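Local coordinates for CIR protein (Plasmodium chabaudi chabaudi, PDB 6ZYV) that is of unknown function but belongs to the Plasmodium-interspersed repeat (PIR) family of variant antigens, whose helical ectodomain is probably carried by a transmembrane helix, at residues A[187-192]-A[233-238]; A[19-24]-A[31-36]. The protein carries 5 engineered substitutions. One frame throughout, in Å; residues are numbered along the deposited sequence.

Interaction 1: A[187-192]-A[233-238]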
# COMPACT_ATOMS: atom_id res chain seq x y z
N ASN A 187 21.07 4.07 -3.65
CA ASN A 187 20.91 2.83 -2.90
C ASN A 187 19.59 2.13 -3.28
O ASN A 187 19.55 0.91 -3.39
CB ASN A 187 20.94 3.08 -1.39
CG ASN A 187 22.31 3.42 -0.86
OD1 ASN A 187 23.33 3.13 -1.48
ND2 ASN A 187 22.37 4.04 0.30
N PHE A 188 18.52 2.91 -3.49
CA PHE A 188 17.22 2.40 -3.88
C PHE A 188 17.27 1.69 -5.26
O PHE A 188 16.77 0.58 -5.38
CB PHE A 188 16.18 3.53 -3.87
CG PHE A 188 14.83 3.10 -4.41
CD1 PHE A 188 13.97 2.33 -3.64
CD2 PHE A 188 14.47 3.40 -5.72
CE1 PHE A 188 12.75 1.89 -4.16
CE2 PHE A 188 13.27 2.94 -6.24
CZ PHE A 188 12.41 2.22 -5.45
N VAL A 189 17.86 2.33 -6.28
CA VAL A 189 17.95 1.73 -7.61
C VAL A 189 18.83 0.46 -7.58
O VAL A 189 18.50 -0.52 -8.26
CB VAL A 189 18.33 2.73 -8.74
CG1 VAL A 189 17.36 3.90 -8.80
CG2 VAL A 189 19.77 3.18 -8.70
N ASP A 190 19.89 0.45 -6.76
CA ASP A 190 20.74 -0.74 -6.63
C ASP A 190 19.97 -1.87 -5.94
O ASP A 190 20.06 -3.02 -6.34
CB ASP A 190 22.02 -0.42 -5.83
CG ASP A 190 23.04 0.44 -6.56
OD1 ASP A 190 22.87 0.67 -7.78
OD2 ASP A 190 24.01 0.89 -5.92
N GLU A 191 19.18 -1.54 -4.91
CA GLU A 191 18.36 -2.49 -4.17
C GLU A 191 17.27 -3.08 -5.08
O GLU A 191 17.00 -4.28 -5.04
CB GLU A 191 17.73 -1.80 -2.96
CG GLU A 191 16.97 -2.75 -2.05
CD GLU A 191 16.12 -2.10 -0.96
OE1 GLU A 191 16.09 -0.85 -0.90
OE2 GLU A 191 15.48 -2.84 -0.18
N TYR A 192 16.68 -2.24 -5.93
CA TYR A 192 15.67 -2.68 -6.87
C TYR A 192 16.30 -3.56 -8.00
O TYR A 192 15.73 -4.59 -8.36
CB TYR A 192 14.96 -1.46 -7.45
CG TYR A 192 13.94 -1.84 -8.50
CD1 TYR A 192 12.85 -2.63 -8.18
CD2 TYR A 192 14.11 -1.46 -9.82
CE1 TYR A 192 11.93 -3.01 -9.14
CE2 TYR A 192 13.18 -1.81 -10.79
CZ TYR A 192 12.09 -2.59 -10.45
OH TYR A 192 11.22 -3.00 -11.43
N ASN A 233 21.66 14.93 -10.47
CA ASN A 233 21.46 14.01 -11.57
C ASN A 233 21.13 12.64 -10.96
O ASN A 233 22.02 11.90 -10.59
CB ASN A 233 22.74 13.94 -12.38
CG ASN A 233 22.74 13.01 -13.56
OD1 ASN A 233 23.81 12.61 -14.04
ND2 ASN A 233 21.56 12.64 -14.07
N PHE A 234 19.85 12.33 -10.85
CA PHE A 234 19.38 11.10 -10.25
C PHE A 234 19.48 9.94 -11.23
O PHE A 234 19.26 10.13 -12.42
CB PHE A 234 17.95 11.27 -9.72
CG PHE A 234 17.86 12.13 -8.49
CD1 PHE A 234 17.95 11.57 -7.23
CD2 PHE A 234 17.67 13.50 -8.58
CE1 PHE A 234 17.86 12.36 -6.09
CE2 PHE A 234 17.57 14.29 -7.44
CZ PHE A 234 17.69 13.72 -6.20
N PRO A 235 19.85 8.74 -10.74
CA PRO A 235 19.91 7.60 -11.65
C PRO A 235 18.51 7.18 -12.10
O PRO A 235 17.53 7.36 -11.37
CB PRO A 235 20.58 6.51 -10.78
CG PRO A 235 20.17 6.84 -9.40
CD PRO A 235 20.11 8.35 -9.34
N PRO A 236 18.39 6.62 -13.31
CA PRO A 236 17.08 6.14 -13.76
C PRO A 236 16.72 4.81 -13.09
O PRO A 236 17.60 4.05 -12.67
CB PRO A 236 17.28 5.95 -15.27
CG PRO A 236 18.75 5.59 -15.40
CD PRO A 236 19.47 6.32 -14.29
N LEU A 237 15.43 4.51 -12.99
CA LEU A 237 14.98 3.26 -12.41
C LEU A 237 15.34 2.11 -13.36
O LEU A 237 15.07 2.21 -14.55
CB LEU A 237 13.46 3.30 -12.21
CG LEU A 237 12.91 2.12 -11.42
CD1 LEU A 237 13.23 2.27 -9.95
CD2 LEU A 237 11.44 1.97 -11.63
N PRO A 238 15.98 1.04 -12.84
CA PRO A 238 16.32 -0.12 -13.68
C PRO A 238 15.15 -0.67 -14.51
O PRO A 238 14.01 -0.66 -14.05
CB PRO A 238 16.79 -1.15 -12.67
CG PRO A 238 17.26 -0.35 -11.51
CD PRO A 238 16.38 0.84 -11.44
O HOH W 1 11.66 -2.23 -13.91
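Val189 and Tyr192, one helical turn apart on helix 181-198, meet Pro235, Leu237 and Pro238 in a contact made mostly of apolar surfaces. Val189 is compact, and one of its branches, CG2, reaches Pro235, 3.7 Å from CG of that ring, while CB itself sits 3.8 Å from Pro238 CD. Leu237 has CG anti to its backbone N (chi1 -171°), and its CD1 touches both aromatic rings, 3.8 Å from Phe188 CE2 and equally far from Tyr192 CD2. The Pro238 ring also lies against Tyr192, with CD 3.6 Å from Tyr192 CD2.

These contacts lay an extended, proline-rich tail, which follows helix 213-226, back over the surface of an all-helical ectodomain. Prolines suit such a tail, since they offer apolar rings and favour an extended backbone.

No direct hydrogen bond joins the two segments. One water instead bridges them, donating to Pro238 O over 2.8 Å and lying 2.6 Å from Tyr192 OH. Both Pro238 O and this water lie at the edge of the Tyr192 ring, in its plane. Tyr192 OH also bonds to the hydroxyl of Tyr208, and Pro235 O to that of Tyr219, whose ring meets Phe188.

Interaction 2: A[19-24]-A[31-36]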
# COMPACT_ATOMS: atom_id res chain seq x y z
N ASP A 19 -0.06 0.51 10.21
CA ASP A 19 0.86 -0.54 10.62
C ASP A 19 1.12 -0.52 12.13
O ASP A 19 0.94 -1.54 12.80
CB ASP A 19 2.20 -0.43 9.87
CG ASP A 19 2.30 -1.22 8.59
OD1 ASP A 19 1.46 -2.11 8.38
OD2 ASP A 19 3.22 -0.95 7.78
N ASP A 20 1.51 0.64 12.67
CA ASP A 20 1.78 0.75 14.10
C ASP A 20 0.55 0.45 14.96
O ASP A 20 0.70 -0.03 16.09
CB ASP A 20 2.35 2.15 14.42
CG ASP A 20 3.58 2.51 13.60
OD1 ASP A 20 4.26 1.58 13.10
OD2 ASP A 20 3.86 3.72 13.44
N CYS A 21 -0.65 0.68 14.44
CA CYS A 21 -1.87 0.50 15.22
C CYS A 21 -2.58 -0.80 15.03
O CYS A 21 -3.68 -0.91 15.56
CB CYS A 21 -2.82 1.65 14.96
SG CYS A 21 -2.44 3.14 15.89
N LEU A 22 -2.02 -1.77 14.29
CA LEU A 22 -2.77 -2.99 14.01
C LEU A 22 -3.11 -3.85 15.25
O LEU A 22 -4.06 -4.64 15.19
CB LEU A 22 -2.12 -3.82 12.91
CG LEU A 22 -3.07 -4.32 11.81
CD1 LEU A 22 -4.00 -3.22 11.29
CD2 LEU A 22 -2.30 -4.90 10.66
N GLN A 23 -2.40 -3.67 16.37
CA GLN A 23 -2.68 -4.35 17.64
C GLN A 23 -2.62 -5.89 17.58
O GLN A 23 -3.04 -6.56 18.53
CB GLN A 23 -4.04 -3.89 18.22
CG GLN A 23 -3.93 -2.94 19.40
CD GLN A 23 -3.33 -1.62 19.02
OE1 GLN A 23 -2.13 -1.38 19.21
NE2 GLN A 23 -4.15 -0.72 18.48
N ILE A 24 -2.10 -6.45 16.49
CA ILE A 24 -2.00 -7.90 16.34
C ILE A 24 -0.66 -8.38 16.89
O ILE A 24 0.39 -7.94 16.43
CB ILE A 24 -2.21 -8.32 14.87
CG1 ILE A 24 -3.63 -7.98 14.41
CG2 ILE A 24 -1.91 -9.80 14.66
CD1 ILE A 24 -3.75 -7.88 13.04
N VAL A 31 4.41 1.04 17.99
CA VAL A 31 3.40 1.38 18.99
C VAL A 31 2.31 2.25 18.38
O VAL A 31 2.59 3.15 17.59
CB VAL A 31 4.01 2.04 20.25
CG1 VAL A 31 2.96 2.21 21.35
CG2 VAL A 31 5.17 1.21 20.77
N CYS A 32 1.06 1.96 18.73
CA CYS A 32 -0.10 2.67 18.21
C CYS A 32 -0.20 4.10 18.73
O CYS A 32 -0.40 4.31 19.93
CB CYS A 32 -1.37 1.89 18.50
SG CYS A 32 -2.87 2.66 17.83
N SER A 33 -0.10 5.07 17.82
CA SER A 33 -0.20 6.50 18.12
C SER A 33 -1.62 6.93 18.55
O SER A 33 -1.78 7.99 19.15
CB SER A 33 0.23 7.31 16.90
OG SER A 33 -0.58 6.98 15.78
N ASP A 34 -2.64 6.14 18.23
CA ASP A 34 -4.02 6.46 18.60
C ASP A 34 -4.82 5.16 18.67
O ASP A 34 -5.09 4.55 17.64
CB ASP A 34 -4.63 7.43 17.56
CG ASP A 34 -6.09 7.80 17.79
OD1 ASP A 34 -6.57 7.64 18.92
OD2 ASP A 34 -6.75 8.22 16.81
N ASP A 35 -5.21 4.75 19.87
CA ASP A 35 -5.96 3.51 20.09
C ASP A 35 -7.34 3.49 19.44
O ASP A 35 -7.91 2.41 19.27
CB ASP A 35 -6.09 3.21 21.59
CG ASP A 35 -4.77 2.88 22.26
OD1 ASP A 35 -3.81 2.49 21.54
OD2 ASP A 35 -4.70 3.00 23.50
N THR A 36 -7.89 4.65 19.09
CA THR A 36 -9.21 4.73 18.48
C THR A 36 -9.18 4.95 16.96
O THR A 36 -10.25 5.03 16.37
CB THR A 36 -10.04 5.80 19.20
OG1 THR A 36 -9.35 7.06 19.12
CG2 THR A 36 -10.31 5.45 20.66
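Cys21 and Cys32 are joined by a disulfide that closes a short loop at the C-terminal end of helix 8-20, on the surface of the helical PIR ectodomain. The two half-cystines reach the bond by different routes. SG of Cys21 is anti to its own carbonyl carbon (chi1 -80°), whereas SG of Cys32 is anti to its own backbone N (chi1 -177°). The S-S torsion of 87° is close to the relaxed value of about 90°. The bond spans a close approach of the two backbones, the CA atoms of Cys21 and Cys32 being 4.1 Å apart. Cysteine suits both positions because a covalent bond can close the loop where helical hydrogen bonding runs out.

The terminal amide of Gln23 comes close to Cys32: OE1 lies 3.4 Å from Cys32 CB, and NE2 is 3.7 Å from Cys32 SG and 3.8 Å from Cys32 CB. A long, flexible polar side chain fits this exposed place, where it can reach the disulfide and keep its amide at the surface.

Asp20 meets the other segment through its methylene, CB being 3.3 Å from Val31 O. Its carboxylate has a partner elsewhere, OD1 forming a salt bridge with Lys16 one turn back on the same helix. An acidic residue near a helix C-terminus is not favoured by the helix dipole, and the lysine probably offsets that cost. Cys21 O accepts a hydrogen bond from Tyr38 OH.

Beyond the bridge, Asp34 and Thr36 form an Asx turn. Thr36 N and Thr36 OG1 approach Asp34 OD1 from the same face of the carboxylate plane, the hydroxyl on the syn side at 2.8 Å and the amide from above the plane at 3.3 Å.

Interaction 2 comes first along the chain and closes before interaction 1 opens. Their centres are about 33 Å apart and their nearest atoms about 15 Å, so they do not touch. They share no helix: interaction 2 lies at the end of helix 8-20, in the loop leading toward helix 55-71, whereas interaction 1 uses helix 181-198 and the tail beyond helix 213-226. Both nevertheless belong to the same PIR ectodomain and fasten irregular chain to a helical body, one covalently and the other mainly by apolar packing. From interaction 1 the chain continues toward a predicted transmembrane helix.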